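Local coordinates for protein beta-galactosidase (Streptococcus pneumoniae, PDB 4CUA) that hydrolyses terminal beta-galactosides as the full-length enzyme, the part described here being a calcium-containing carbohydrate-binding module that probably recognises galactose-type sugars, at residues E58-V63 and A157-M162. Residues are numbered along the deposited sequence; the frame is centred on the assembly and turned at random. Where two conformers were deposited one is given.
Sequences EASVGV and AIRIRM. With EDO (1,2-ethanediol), chain E.
Glu58 and Arg161 both set CG anti to the backbone N (chi1 -170° and 180°). Glu58 then runs on extended, while Arg161 bends at chi3 (52°) and brings its guanidinium beside the carboxylate. NH1 of Arg161 lies 2.9 Å from OE2 of Glu58 in a salt bridge. The two planar groups stand almost perpendicular, and NH1 comes to the syn side of OE2, somewhat out of the carboxylate plane. A water donates to the same OE2 and to Arg161 O, tying the acid to the backbone as well. Arg161 NH2 has a second acid, Glu98, which also takes NE of Arg159.

On the same face, Ser60 OG and Arg159 NH1 converge on O2 of a bound ethanediol, each at 2.7 Å. The diol probably comes from the crystallisation liquor. The extended Arg159 side chain passes Ser60, with CD 3.7 Å from Ser60 OG. Gly62 faces Arg159 here, and their CA atoms approach to 3.7 Å.

The opposite face is apolar. The bend at the end of selenomethionine Met162 brings CE to 3.9 Å from CG2 of Val61.

The backbones form a regular antiparallel ladder. Ala59 pairs with Met162, and Val61 with Ile160, through two hydrogen bonds each. The bond from Ile160 N to Val61 O is nearly straight. Val63 and Ile158 also form a hydrogen-bonded pair, but of its two bonds the one from Ile158 N to Val63 O is weak, at 3.3 Å.

The two strands lie centrally in the antiparallel beta-sandwich of this galactose-binding-like domain. Trp49, Leu79 and Phe83 pack on the apolar face. Strand 19-22 flanks strand 58-67, and strand 94-100 flanks strand 157-163.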
loop_
_atom_site.group_PDB
_atom_site.type_symbol
_atom_site.label_atom_id
_atom_site.label_comp_id
_atom_site.label_asym_id
_atom_site.label_seq_id
_atom_site.Cartn_x
_atom_site.Cartn_y
_atom_site.Cartn_z
ATOM N N GLU A 58 12.064 0.106 -7.171
ATOM C CA GLU A 58 11.322 0.661 -6.045
ATOM C C GLU A 58 9.929 1.040 -6.436
ATOM O O GLU A 58 9.694 1.611 -7.502
ATOM C CB GLU A 58 12.032 1.880 -5.475
ATOM C CG GLU A 58 11.440 2.394 -4.124
ATOM C CD GLU A 58 12.068 3.652 -3.527
ATOM O OE1 GLU A 58 12.169 4.670 -4.197
ATOM O OE2 GLU A 58 12.342 3.635 -2.317
ATOM N N ALA A 59 8.931 0.673 -5.600
ATOM C CA ALA A 59 7.569 1.196 -5.781
ATOM C C ALA A 59 6.889 1.306 -4.427
ATOM O O ALA A 59 7.292 0.676 -3.474
ATOM C CB ALA A 59 6.746 0.251 -6.691
ATOM N N SER A 60 5.852 2.109 -4.370
ATOM C CA SER A 60 5.055 2.272 -3.150
ATOM C C SER A 60 3.636 1.846 -3.451
ATOM O O SER A 60 3.105 1.968 -4.555
ATOM C CB SER A 60 5.083 3.709 -2.672
ATOM O OG SER A 60 4.740 4.666 -3.637
ATOM N N VAL A 61 3.005 1.348 -2.386
ATOM C CA VAL A 61 1.584 1.010 -2.313
ATOM C C VAL A 61 1.000 1.692 -1.088
ATOM O O VAL A 61 1.608 1.598 -0.007
ATOM C CB VAL A 61 1.433 -0.507 -2.151
ATOM C CG1 VAL A 61 -0.003 -0.890 -1.840
ATOM C CG2 VAL A 61 1.900 -1.234 -3.443
ATOM N N GLY A 62 -0.136 2.327 -1.226
ATOM C CA GLY A 62 -0.742 2.951 -0.088
ATOM C C GLY A 62 -2.221 3.013 -0.189
ATOM O O GLY A 62 -2.818 2.435 -1.122
ATOM N N VAL A 63 -2.840 3.586 0.858
ATOM C CA VAL A 63 -4.277 3.759 0.945
ATOM C C VAL A 63 -4.578 5.220 1.199
ATOM O O VAL A 63 -3.981 5.792 2.091
ATOM C CB VAL A 63 -4.876 2.849 2.045
ATOM C CG1 VAL A 63 -6.372 3.101 2.151
ATOM C CG2 VAL A 63 -4.576 1.379 1.731
ATOM N N ALA A 157 -3.424 9.659 4.045
ATOM C CA ALA A 157 -2.846 8.481 3.352
ATOM C C ALA A 157 -1.626 7.969 4.014
ATOM O O ALA A 157 -0.822 8.745 4.547
ATOM C CB ALA A 157 -2.530 8.842 1.915
ATOM N N ILE A 158 -1.440 6.668 4.008
ATOM C CA ILE A 158 -0.168 6.104 4.287
ATOM C C ILE A 158 0.230 5.265 3.113
ATOM O O ILE A 158 -0.647 4.833 2.359
ATOM C CB ILE A 158 -0.073 5.354 5.640
ATOM C CG1 ILE A 158 -0.913 4.068 5.585
ATOM C CG2 ILE A 158 -0.455 6.327 6.760
ATOM C CD1 ILE A 158 -0.497 3.020 6.585
ATOM N N ARG A 159 1.516 5.050 2.993
ATOM C CA ARG A 159 2.069 4.151 1.996
ATOM C C ARG A 159 3.293 3.426 2.504
ATOM O O ARG A 159 3.969 3.860 3.473
ATOM C CB ARG A 159 2.408 4.848 0.686
ATOM C CG ARG A 159 3.658 5.728 0.722
ATOM C CD ARG A 159 3.765 6.522 -0.572
ATOM N NE ARG A 159 5.035 7.247 -0.549
ATOM C CZ ARG A 159 5.396 8.065 -1.547
ATOM N NH1 ARG A 159 4.638 8.191 -2.629
ATOM N NH2 ARG A 159 6.544 8.697 -1.446
ATOM N N ILE A 160 3.569 2.294 1.894
ATOM C CA ILE A 160 4.759 1.541 2.108
ATOM C C ILE A 160 5.556 1.558 0.785
ATOM O O ILE A 160 5.097 1.143 -0.224
ATOM C CB ILE A 160 4.499 0.139 2.742
ATOM C CG1 ILE A 160 5.788 -0.559 3.032
ATOM C CG2 ILE A 160 3.573 -0.711 1.853
ATOM C CD1 ILE A 160 5.678 -1.875 3.777
ATOM N N ARG A 161 6.787 2.069 0.881
ATOM C CA ARG A 161 7.668 2.295 -0.282
ATOM C C ARG A 161 8.802 1.306 -0.186
ATOM O O ARG A 161 9.536 1.221 0.843
ATOM C CB ARG A 161 8.141 3.742 -0.234
ATOM C CG ARG A 161 9.075 4.100 -1.400
ATOM C CD ARG A 161 9.225 5.576 -1.525
ATOM N NE ARG A 161 9.598 6.250 -0.279
ATOM C CZ ARG A 161 10.815 6.292 0.238
ATOM N NH1 ARG A 161 11.857 5.751 -0.386
ATOM N NH2 ARG A 161 10.987 6.941 1.371
HETATM N N MSE A 162 8.964 0.498 -1.233
HETATM C CA MSE A 162 9.654 -0.761 -1.144
HETATM C C MSE A 162 10.603 -1.063 -2.286
HETATM O O MSE A 162 10.263 -0.795 -3.432
HETATM C CB MSE A 162 8.639 -1.919 -1.226
HETATM C CG MSE A 162 7.650 -1.844 -0.053
HETATM SE SE MSE A 162 6.121 -3.047 -0.344
HETATM C CE MSE A 162 5.307 -2.103 -1.846
HETATM C C1 EDO E . 3.627 7.815 -5.568
HETATM O O1 EDO E . 3.481 7.781 -6.910
HETATM C C2 EDO E . 2.410 6.985 -4.982
HETATM O O2 EDO E . 2.768 6.538 -3.783
HETATM O O HOH W 1 12.268 1.924 -0.217
#